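Local structure of tryptophan synthase alpha chain (Campylobacter jejuni, 3THA) at residues L47-S52 / L91-Y96; A119-E124 / I145-V150. The protein probably cleaves indoleglycerol phosphate to indole and glyceraldehyde 3-phosphate, as the alpha subunit of tryptophan synthase in the last step of tryptophan biosynthesis. All blocks are in the same frame, centred on the assembly; numbering follows the deposited sequence.

Contact 1 (L47-S52 / L91-Y96)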
loop_
_atom_site.group_PDB
_atom_site.type_symbol
_atom_site.label_atom_id
_atom_site.label_comp_id
_atom_site.label_asym_id
_atom_site.label_seq_id
_atom_site.Cartn_x
_atom_site.Cartn_y
_atom_site.Cartn_z
ATOM N N LEU B 47 -3.417 -14.612 -1.971
ATOM C CA LEU B 47 -2.748 -14.834 -0.718
ATOM C C LEU B 47 -1.765 -13.692 -0.506
ATOM O O LEU B 47 -0.704 -13.659 -1.146
ATOM C CB LEU B 47 -1.997 -16.171 -0.743
ATOM C CG LEU B 47 -2.696 -17.490 -1.093
ATOM C CD1 LEU B 47 -1.675 -18.625 -1.071
ATOM C CD2 LEU B 47 -3.765 -17.759 -0.093
ATOM N N GLY B 48 -2.137 -12.750 0.366
ATOM C CA GLY B 48 -1.245 -11.686 0.725
ATOM C C GLY B 48 -0.204 -12.218 1.673
ATOM O O GLY B 48 -0.545 -12.860 2.682
ATOM N N VAL B 49 1.073 -11.994 1.387
ATOM C CA VAL B 49 2.025 -12.278 2.440
ATOM C C VAL B 49 2.397 -10.951 3.092
ATOM O O VAL B 49 1.777 -9.899 2.767
ATOM C CB VAL B 49 3.218 -13.113 1.999
ATOM C CG1 VAL B 49 4.001 -13.595 3.222
ATOM C CG2 VAL B 49 2.748 -14.347 1.185
ATOM N N ALA B 50 3.310 -10.999 4.074
ATOM C CA ALA B 50 3.961 -9.769 4.601
ATOM C C ALA B 50 5.512 -9.961 4.648
ATOM O O ALA B 50 5.973 -10.993 5.116
ATOM C CB ALA B 50 3.385 -9.414 5.964
ATOM N N TYR B 51 6.301 -9.024 4.099
ATOM C CA TYR B 51 7.787 -9.131 4.188
ATOM C C TYR B 51 8.376 -8.025 5.053
ATOM O O TYR B 51 9.089 -8.316 6.016
ATOM C CB TYR B 51 8.501 -9.189 2.811
ATOM C CG TYR B 51 10.024 -9.049 2.907
ATOM C CD1 TYR B 51 10.657 -7.910 2.432
ATOM C CD2 TYR B 51 10.818 -10.036 3.533
ATOM C CE1 TYR B 51 12.044 -7.737 2.524
ATOM C CE2 TYR B 51 12.217 -9.875 3.646
ATOM C CZ TYR B 51 12.824 -8.714 3.127
ATOM O OH TYR B 51 14.193 -8.497 3.204
ATOM N N SER B 52 8.093 -6.777 4.666
ATOM C CA SER B 52 8.434 -5.605 5.468
ATOM C C SER B 52 7.150 -4.952 5.974
ATOM O O SER B 52 6.162 -4.836 5.237
ATOM C CB SER B 52 9.265 -4.598 4.658
ATOM O OG SER B 52 10.641 -4.953 4.630
ATOM N N LEU B 91 -4.876 -20.743 -6.354
ATOM C CA LEU B 91 -4.073 -19.958 -5.438
ATOM C C LEU B 91 -3.199 -18.926 -6.186
ATOM O O LEU B 91 -2.452 -19.264 -7.109
ATOM C CB LEU B 91 -3.232 -20.892 -4.576
ATOM C CG LEU B 91 -4.050 -21.899 -3.748
ATOM C CD1 LEU B 91 -3.151 -22.842 -2.972
ATOM C CD2 LEU B 91 -5.056 -21.175 -2.796
ATOM N N VAL B 92 -3.334 -17.666 -5.787
ATOM C CA VAL B 92 -2.659 -16.553 -6.422
ATOM C C VAL B 92 -1.933 -15.719 -5.342
ATOM O O VAL B 92 -2.555 -15.261 -4.382
ATOM C CB VAL B 92 -3.683 -15.653 -7.182
ATOM C CG1 VAL B 92 -3.059 -14.321 -7.596
ATOM C CG2 VAL B 92 -4.169 -16.372 -8.428
ATOM N N PHE B 93 -0.617 -15.550 -5.483
ATOM C CA PHE B 93 0.094 -14.630 -4.625
ATOM C C PHE B 93 -0.240 -13.197 -4.958
ATOM O O PHE B 93 -0.349 -12.815 -6.117
ATOM C CB PHE B 93 1.592 -14.816 -4.727
ATOM C CG PHE B 93 2.131 -15.859 -3.820
ATOM C CD1 PHE B 93 1.658 -15.985 -2.518
ATOM C CD2 PHE B 93 3.124 -16.709 -4.256
ATOM C CE1 PHE B 93 2.159 -16.954 -1.664
ATOM C CE2 PHE B 93 3.632 -17.712 -3.412
ATOM C CZ PHE B 93 3.158 -17.821 -2.123
HETATM N N MSE B 94 -0.414 -12.395 -3.928
HETATM C CA MSE B 94 -0.383 -10.967 -4.072
HETATM C C MSE B 94 0.634 -10.531 -3.032
HETATM O O MSE B 94 0.381 -10.612 -1.859
HETATM C CB MSE B 94 -1.765 -10.381 -3.849
HETATM C CG MSE B 94 -1.845 -8.904 -3.761
HETATM SE SE MSE B 94 -3.663 -8.471 -4.329
HETATM C CE MSE B 94 -3.742 -6.645 -3.861
ATOM N N VAL B 95 1.814 -10.137 -3.488
ATOM C CA VAL B 95 2.896 -9.674 -2.636
ATOM C C VAL B 95 3.529 -8.443 -3.272
ATOM O O VAL B 95 3.446 -8.245 -4.462
ATOM C CB VAL B 95 4.030 -10.766 -2.509
ATOM C CG1 VAL B 95 3.553 -11.963 -1.722
ATOM C CG2 VAL B 95 4.511 -11.209 -3.862
ATOM N N TYR B 96 4.186 -7.634 -2.468
ATOM C CA TYR B 96 5.023 -6.596 -3.004
ATOM C C TYR B 96 6.302 -7.197 -3.491
ATOM O O TYR B 96 6.690 -8.285 -3.043
ATOM C CB TYR B 96 5.345 -5.626 -1.938
ATOM C CG TYR B 96 4.191 -4.767 -1.573
ATOM C CD1 TYR B 96 3.854 -3.706 -2.367
ATOM C CD2 TYR B 96 3.431 -5.014 -0.427
ATOM C CE1 TYR B 96 2.845 -2.882 -2.043
ATOM C CE2 TYR B 96 2.382 -4.176 -0.096
ATOM C CZ TYR B 96 2.111 -3.096 -0.922
ATOM O OH TYR B 96 1.097 -2.193 -0.676
#

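Contact 2 (A119-E124 / I145-V150)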
loop_
_atom_site.group_PDB
_atom_site.type_symbol
_atom_site.label_atom_id
_atom_site.label_comp_id
_atom_site.label_asym_id
_atom_site.label_seq_id
_atom_site.Cartn_x
_atom_site.Cartn_y
_atom_site.Cartn_z
ATOM N N ALA B 119 -0.572 -17.790 -10.280
ATOM C CA ALA B 119 -0.424 -16.378 -10.694
ATOM C C ALA B 119 0.087 -15.462 -9.593
ATOM O O ALA B 119 -0.143 -15.719 -8.408
ATOM C CB ALA B 119 -1.733 -15.849 -11.196
ATOM N N LEU B 120 0.715 -14.353 -9.984
ATOM C CA LEU B 120 1.180 -13.358 -9.040
ATOM C C LEU B 120 0.562 -12.050 -9.402
ATOM O O LEU B 120 0.490 -11.715 -10.572
ATOM C CB LEU B 120 2.684 -13.167 -9.160
ATOM C CG LEU B 120 3.604 -14.387 -9.254
ATOM C CD1 LEU B 120 5.020 -13.921 -9.573
ATOM C CD2 LEU B 120 3.614 -15.157 -7.943
ATOM N N ILE B 121 0.131 -11.299 -8.398
ATOM C CA ILE B 121 -0.219 -9.920 -8.549
ATOM C C ILE B 121 0.808 -9.131 -7.717
ATOM O O ILE B 121 0.942 -9.368 -6.512
ATOM C CB ILE B 121 -1.587 -9.659 -7.934
ATOM C CG1 ILE B 121 -2.624 -10.648 -8.470
ATOM C CG2 ILE B 121 -2.028 -8.189 -8.123
ATOM C CD1 ILE B 121 -3.968 -10.543 -7.788
ATOM N N VAL B 122 1.519 -8.183 -8.327
ATOM C CA VAL B 122 2.527 -7.416 -7.593
ATOM C C VAL B 122 2.120 -5.949 -7.621
ATOM O O VAL B 122 2.278 -5.267 -8.659
ATOM C CB VAL B 122 3.959 -7.595 -8.165
ATOM C CG1 VAL B 122 4.965 -6.990 -7.210
ATOM C CG2 VAL B 122 4.303 -9.133 -8.413
ATOM N N PRO B 123 1.530 -5.477 -6.508
ATOM C CA PRO B 123 1.098 -4.117 -6.423
ATOM C C PRO B 123 2.303 -3.231 -6.568
ATOM O O PRO B 123 3.378 -3.526 -5.984
ATOM C CB PRO B 123 0.582 -3.994 -4.947
ATOM C CG PRO B 123 0.195 -5.373 -4.610
ATOM C CD PRO B 123 1.211 -6.235 -5.275
ATOM N N GLU B 124 2.073 -2.122 -7.266
ATOM C CA GLU B 124 3.021 -1.049 -7.460
ATOM C C GLU B 124 4.261 -1.464 -8.274
ATOM O O GLU B 124 5.207 -0.659 -8.427
ATOM C CB GLU B 124 3.386 -0.367 -6.147
ATOM C CG GLU B 124 2.181 -0.101 -5.206
ATOM C CD GLU B 124 1.175 0.941 -5.726
ATOM O OE1 GLU B 124 1.405 1.550 -6.817
ATOM O OE2 GLU B 124 0.146 1.119 -5.021
ATOM N N ILE B 145 -0.068 -10.835 -13.351
ATOM C CA ILE B 145 -1.398 -10.370 -13.624
ATOM C C ILE B 145 -1.348 -8.889 -13.903
ATOM O O ILE B 145 -0.641 -8.147 -13.213
ATOM C CB ILE B 145 -2.341 -10.698 -12.414
ATOM C CG1 ILE B 145 -2.386 -12.199 -12.124
ATOM C CG2 ILE B 145 -3.753 -10.086 -12.545
ATOM C CD1 ILE B 145 -3.124 -13.034 -13.178
ATOM N N THR B 146 -2.121 -8.476 -14.913
ATOM C CA THR B 146 -2.113 -7.144 -15.469
ATOM C C THR B 146 -3.259 -6.327 -14.889
ATOM O O THR B 146 -4.426 -6.769 -14.919
ATOM C CB THR B 146 -2.374 -7.192 -17.015
ATOM O OG1 THR B 146 -1.442 -8.063 -17.659
ATOM C CG2 THR B 146 -2.243 -5.830 -17.638
ATOM N N LEU B 147 -2.936 -5.105 -14.462
ATOM C CA LEU B 147 -3.883 -4.225 -13.837
ATOM C C LEU B 147 -4.277 -3.136 -14.760
ATOM O O LEU B 147 -3.419 -2.569 -15.410
ATOM C CB LEU B 147 -3.251 -3.573 -12.611
ATOM C CG LEU B 147 -3.407 -4.343 -11.318
ATOM C CD1 LEU B 147 -2.947 -5.828 -11.444
ATOM C CD2 LEU B 147 -2.626 -3.617 -10.270
ATOM N N VAL B 148 -5.560 -2.813 -14.825
ATOM C CA VAL B 148 -5.991 -1.638 -15.568
ATOM C C VAL B 148 -7.050 -0.898 -14.760
ATOM O O VAL B 148 -7.689 -1.516 -13.917
ATOM C CB VAL B 148 -6.483 -1.970 -17.016
ATOM C CG1 VAL B 148 -5.714 -3.140 -17.601
ATOM C CG2 VAL B 148 -7.966 -2.240 -17.068
ATOM N N SER B 149 -7.211 0.409 -14.998
ATOM C CA SER B 149 -8.265 1.205 -14.386
ATOM C C SER B 149 -9.234 1.671 -15.412
ATOM O O SER B 149 -9.030 1.518 -16.631
ATOM C CB SER B 149 -7.675 2.459 -13.792
ATOM O OG SER B 149 -6.517 2.127 -13.062
ATOM N N VAL B 150 -10.282 2.303 -14.923
ATOM C CA VAL B 150 -11.287 2.891 -15.767
ATOM C C VAL B 150 -10.670 4.038 -16.585
ATOM O O VAL B 150 -11.160 4.383 -17.667
ATOM C CB VAL B 150 -12.519 3.323 -14.905
ATOM C CG1 VAL B 150 -13.368 4.373 -15.598
ATOM C CG2 VAL B 150 -13.375 2.121 -14.569
HETATM O O HOH W 1 0.621 -7.347 -10.923
#

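Contact 1 (L47-S52 / L91-Y96)
The carbonyl oxygen L47 O is approached from across the contact by two groups, the backbone N-H of M94 and the rim of the F93 ring. M94 N donates to L47 O at 3.1 Å in an almost straight bond (174°), although it comes from well above the carbonyl plane; F93 CD1 lies 3.6 Å from L47 O, which sits at the ring edge, near its plane. A second bond, L47 N to V92 O at 2.6 Å, arrives nearly along the C=O axis. L47 thus bonds to the residues on either side of F93, its parallel partner, the pattern of neighbouring strands in a TIM barrel.

L47 and F93 send their side chains to the outer face of the barrel, where apolar groups suit the layer beneath helix 75-83: L82 touches both and F79 the ring. In F93 chi1, -86°, sets CG anti to the carbonyl carbon and beside the backbone N, and from there the ring brings F93 CD1 to 4.1 Å from L47 CB. Selenomethionine M94 belongs to the inner face, its side chain about 4 Å from that of E46, one of two predicted proton acceptors, nearest atoms compared. G48 follows L47 on the neighbouring strand, and its CA makes a nearly straight CA-H...O contact with M94 O at 3.2 Å.

Past the strand ends the pairing gives way to side-chain packing. V49, a compact apolar residue, touches two neighbours with one methyl: its side chain lies beside that of V95, both pointing the same way, with V49 CG2 3.8 Å from V95 CG1. That same V49 CG2 stands 3.9 Å from F93 CE1, oblique to the ring.

Contact 2 (A119-E124 / I145-V150)
The side chain of I145 reaches A119 with CD1 and I121 with CB, while its CG1 lies near both. That CG1 is anti to its carbonyl carbon (chi1 -59°), and the second torsion, chi2 -71°, bends CD1 round to the methyl of A119, leaving I145 CD1 3.7 Å from A119 CB. The small alanine suits this place because the longer isoleucine branch supplies the bulk. Against I121 the side chain of I145 crosses obliquely, and the CG1 methylene of I121 comes against the branch point of I145, I121 CG1 to I145 CB at 4.0 Å. I121 turns its other branch, CG2, to L147: these two side chains cross at about a right angle, and I121 CG2 stands 4.2 Å from L147 CD1.

The strands carrying these residues, 117-121 and 143-148, run parallel and are joined through helix 131-140 as one beta-alpha-beta unit of the TIM barrel. Their direct backbone bond here is I145 N to L120 O at 3.0 Å, and I145 CG1 flanks the same acceptor, 3.3 Å from L120 O. One step further the strands have parted and a water takes over the pairing. It accepts from V122 N at 2.9 Å and donates to I145 O at 2.7 Å, bridging the two backbone groups that would otherwise meet directly in a parallel ladder.

I121 also packs on M94 of the neighbouring strand 90-94 and on Y169 of strand 168-171, beyond 143-148, and its side chain comes about 3 Å, nearest atoms compared, from that of E46. I55 of the second subunit packs on both P123 and L147.

In the fold
Contact 1 closes before contact 2 opens along the chain, and their centres lie about 13 Å apart in the same eight-stranded parallel barrel. Their four segments start on successive neighbours in strand order, 44-48, 90-94, 117-121 and 143-148, so the two contacts cover one continuous arc of the wall. The middle pair joins them: F93 O and I121 N, 2.8 Å apart, probably form a hydrogen bond, as do V95 N and I121 O. On the inner side M94 and I121 both approach E46, consistent with this arc lining part of the active site. Both contacts also touch the second subunit, another copy of this chain.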